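PDB 5KVB: gamma-hexachlorocyclohexane dehydrochlorinase from Novosphingobium barchaimii LL02, which catalyses the dehydrochlorination of lindane (gamma-hexachlorocyclohexane), probably in two successive anti eliminations by way of pentachlorocyclohexene. Local coordinates for residues 117-123 / 135-139. Sequence-based numbering, arbitrary orientation.
Sequences AAVYTSE and KLNGR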
ATOM      1  N   ALA A 117      12.109   6.735   3.347  1.00  6.89           N
ATOM      2  CA  ALA A 117      10.709   7.106   3.514  1.00  6.24           C
ATOM      3  C   ALA A 117      10.503   8.453   2.852  1.00  7.28           C
ATOM      4  O   ALA A 117      11.129   9.442   3.245  1.00  8.79           O
ATOM      5  CB  ALA A 117      10.333   7.161   5.000  1.00  7.68           C
ATOM      6  N   ALA A 118       9.625   8.504   1.848  1.00  7.34           N
ATOM      7  CA  ALA A 118       9.418   9.725   1.075  1.00  7.56           C
ATOM      8  C   ALA A 118       7.956  10.125   1.013  1.00  6.12           C
ATOM      9  O   ALA A 118       7.059   9.281   1.164  1.00  7.38           O
ATOM     10  CB  ALA A 118       9.964   9.556  -0.329  1.00  8.57           C
ATOM     11  N   VAL A 119       7.731  11.415   0.793  1.00  7.13           N
ATOM     12  CA  VAL A 119       6.407  11.922   0.482  1.00  7.37           C
ATOM     13  C   VAL A 119       6.413  12.444  -0.945  1.00  8.22           C
ATOM     14  O   VAL A 119       7.277  13.238  -1.315  1.00  7.48           O
ATOM     15  CB  VAL A 119       5.982  13.029   1.461  1.00  9.05           C
ATOM     16  CG1 VAL A 119       4.739  13.751   0.958  1.00 15.55           C
ATOM     17  CG2 VAL A 119       5.742  12.432   2.849  1.00  9.57           C
ATOM     18  N   TYR A 120       5.473  11.951  -1.749  1.00  5.45           N
ATOM     19  CA  TYR A 120       5.297  12.407  -3.128  1.00  5.94           C
ATOM     20  C   TYR A 120       4.106  13.355  -3.209  1.00  6.08           C
ATOM     21  O   TYR A 120       2.979  12.980  -2.845  1.00  6.52           O
ATOM     22  CB  TYR A 120       5.067  11.231  -4.092  1.00  6.99           C
ATOM     23  CG  TYR A 120       6.277  10.387  -4.450  1.00  7.54           C
ATOM     24  CD1 TYR A 120       7.441  10.416  -3.689  1.00  8.73           C
ATOM     25  CD2 TYR A 120       6.242   9.553  -5.569  1.00  9.30           C
ATOM     26  CE1 TYR A 120       8.549   9.619  -4.035  1.00  9.91           C
ATOM     27  CE2 TYR A 120       7.335   8.772  -5.923  1.00  8.63           C
ATOM     28  CZ  TYR A 120       8.476   8.808  -5.152  1.00  9.59           C
ATOM     29  OH  TYR A 120       9.554   8.021  -5.500  1.00 14.51           O
ATOM     30  N   THR A 121       4.350  14.579  -3.671  1.00  5.59           N
ATOM     31  CA  THR A 121       3.316  15.598  -3.831  1.00  5.75           C
ATOM     32  C   THR A 121       3.116  15.829  -5.331  1.00  6.12           C
ATOM     33  O   THR A 121       4.060  16.214  -6.033  1.00  7.32           O
ATOM     34  CB  THR A 121       3.711  16.910  -3.126  1.00  7.44           C
ATOM     35  OG1 THR A 121       4.021  16.638  -1.749  1.00  9.22           O
ATOM     36  CG2 THR A 121       2.582  17.892  -3.159  1.00  9.25           C
ATOM     37  N   SER A 122       1.916  15.550  -5.832  1.00  5.98           N
ATOM     38  CA  SER A 122       1.685  15.483  -7.277  1.00  4.66           C
ATOM     39  C   SER A 122       0.539  16.391  -7.728  1.00  4.49           C
ATOM     40  O   SER A 122      -0.304  16.772  -6.927  1.00  6.28           O
ATOM     41  CB  SER A 122       1.416  14.029  -7.688  1.00  4.56           C
ATOM     42  OG  SER A 122       0.355  13.467  -6.933  1.00  5.55           O
ATOM     43  N   GLU A 123       0.527  16.735  -9.019  1.00  5.62           N
ATOM     44  CA  GLU A 123      -0.577  17.452  -9.637  1.00  5.77           C
ATOM     45  C   GLU A 123      -0.866  16.785 -10.974  1.00  4.98           C
ATOM     46  O   GLU A 123       0.055  16.348 -11.679  1.00  5.41           O
ATOM     47  CB  GLU A 123      -0.255  18.943  -9.849  1.00  7.63           C
ATOM     48  CG  GLU A 123      -1.441  19.772 -10.359  1.00  9.51           C
ATOM     49  CD  GLU A 123      -1.027  21.153 -10.873  1.00 17.80           C
ATOM     50  OE1 GLU A 123      -1.014  22.113 -10.067  1.00 11.87           O
ATOM     51  OE2 GLU A 123      -0.726  21.281 -12.085  1.00 19.47           O
ATOM     52  N   LYS A 135       2.677  17.825 -12.410  1.00  5.74           N
ATOM     53  CA  LYS A 135       3.761  18.048 -11.436  1.00  7.35           C
ATOM     54  C   LYS A 135       4.037  16.818 -10.573  1.00  6.48           C
ATOM     55  O   LYS A 135       3.099  16.110 -10.176  1.00  5.97           O
ATOM     56  CB  LYS A 135       3.432  19.199 -10.476  1.00  9.49           C
ATOM     57  CG  LYS A 135       3.143  20.549 -11.085  1.00 11.92           C
ATOM     58  CD  LYS A 135       3.021  21.618  -9.985  1.00 13.84           C
ATOM     59  CE  LYS A 135       2.550  22.937 -10.586  1.00 19.38           C
ATOM     60  NZ  LYS A 135       2.519  24.029  -9.571  1.00 28.45           N
ATOM     61  N   LEU A 136       5.307  16.600 -10.232  1.00  6.57           N
ATOM     62  CA  LEU A 136       5.678  15.657  -9.175  1.00  6.45           C
ATOM     63  C   LEU A 136       6.833  16.239  -8.389  1.00  7.85           C
ATOM     64  O   LEU A 136       7.816  16.713  -8.970  1.00  8.45           O
ATOM     65  CB  LEU A 136       6.055  14.283  -9.737  1.00  6.63           C
ATOM     66  CG  LEU A 136       6.542  13.233  -8.713  1.00  6.56           C
ATOM     67  CD1 LEU A 136       5.496  12.929  -7.622  1.00  7.22           C
ATOM     68  CD2 LEU A 136       6.961  11.951  -9.410  1.00  7.06           C
ATOM     69  N   ASN A 137       6.686  16.210  -7.068  1.00  7.77           N
ATOM     70  CA  ASN A 137       7.703  16.669  -6.137  1.00  9.27           C
ATOM     71  C   ASN A 137       7.975  15.521  -5.177  1.00  9.49           C
ATOM     72  O   ASN A 137       7.055  14.998  -4.562  1.00  9.32           O
ATOM     73  CB  ASN A 137       7.215  17.925  -5.403  1.00 12.86           C
ATOM     74  CG  ASN A 137       8.243  18.508  -4.465  1.00 16.46           C
ATOM     75  OD1 ASN A 137       8.905  19.499  -4.796  1.00 18.55           O
ATOM     76  ND2 ASN A 137       8.373  17.917  -3.283  1.00 13.61           N
ATOM     77  N   GLY A 138       9.231  15.099  -5.079  1.00 11.74           N
ATOM     78  CA  GLY A 138       9.601  14.058  -4.140  1.00 14.33           C
ATOM     79  C   GLY A 138      10.488  14.618  -3.043  1.00 16.12           C
ATOM     80  O   GLY A 138      11.476  15.297  -3.334  1.00 16.67           O
ATOM     81  N   ARG A 139      10.118  14.348  -1.792  1.00 11.36           N
ATOM     82  CA  ARG A 139      10.895  14.742  -0.619  1.00 13.17           C
ATOM     83  C   ARG A 139      11.177  13.537   0.284  1.00 11.25           C
ATOM     84  O   ARG A 139      10.269  12.776   0.624  1.00 11.61           O
ATOM     85  CB  ARG A 139      10.157  15.834   0.163  1.00 20.36           C
ATOM     86  CG  ARG A 139      10.706  16.082   1.559  1.00 21.22           C
ATOM     87  CD  ARG A 139      10.212  17.408   2.119  1.00 25.37           C
ATOM     88  NE  ARG A 139       8.951  17.810   1.509  1.00 33.43           N
ATOM     89  CZ  ARG A 139       7.752  17.537   2.012  1.00 35.82           C
ATOM     90  NH1 ARG A 139       7.639  16.863   3.149  1.00 45.10           N
ATOM     91  NH2 ARG A 139       6.662  17.943   1.375  1.00 32.47           N
TER
HETATM   92  O   HOH W   1       6.731  16.179  -1.613  1.00 13.08           O
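Glu123 and Lys135 face each other as a hydrogen-bonded pair of an antiparallel beta hairpin, with Glu123 N 2.9 Å from Lys135 O and Lys135 N 3.1 Å from Glu123 O. Their side chains lie on the same face of the sheet, starting from a CB–CB contact of 3.7 Å. Chi1 of -174° sets Glu123 CG opposite its backbone N, and the carboxylate end crosses the lysine's extended chain at a slant; OE1 ends 4.0 Å from Lys135 NZ, too far for a salt bridge; OE2 instead bonds to Ser134 OG. Were Glu123 an alanine, Ser134 would probably lose this acceptor and the lysine ammonium its nearby opposite charge.

Farther along, Arg139 exchanges two backbone bonds with Val119, its N donating to Val119 O at 3.1 Å. A bend at chi3 (25°) turns its guanidinium toward Thr121, NH2 4.3 Å from OG1. A water bonded to Val119 O, Thr121 OG1 and Asn137 ND2 bridges the two strands.

On the other face, Leu136 CD1 sits 3.9 Å from Tyr120 CB; both side chains pack on helix 10-33, and that of Tyr120 comes within about 3 Å of the side chain of His80, the probable proton acceptor. Strand 94-107 flanks 117-123 on its far side, strand 47-51 flanks 135-139, and Lys33 of a second subunit packs on Val119: central strands of the NTF2-like fold, whose curved sheet wraps the helix.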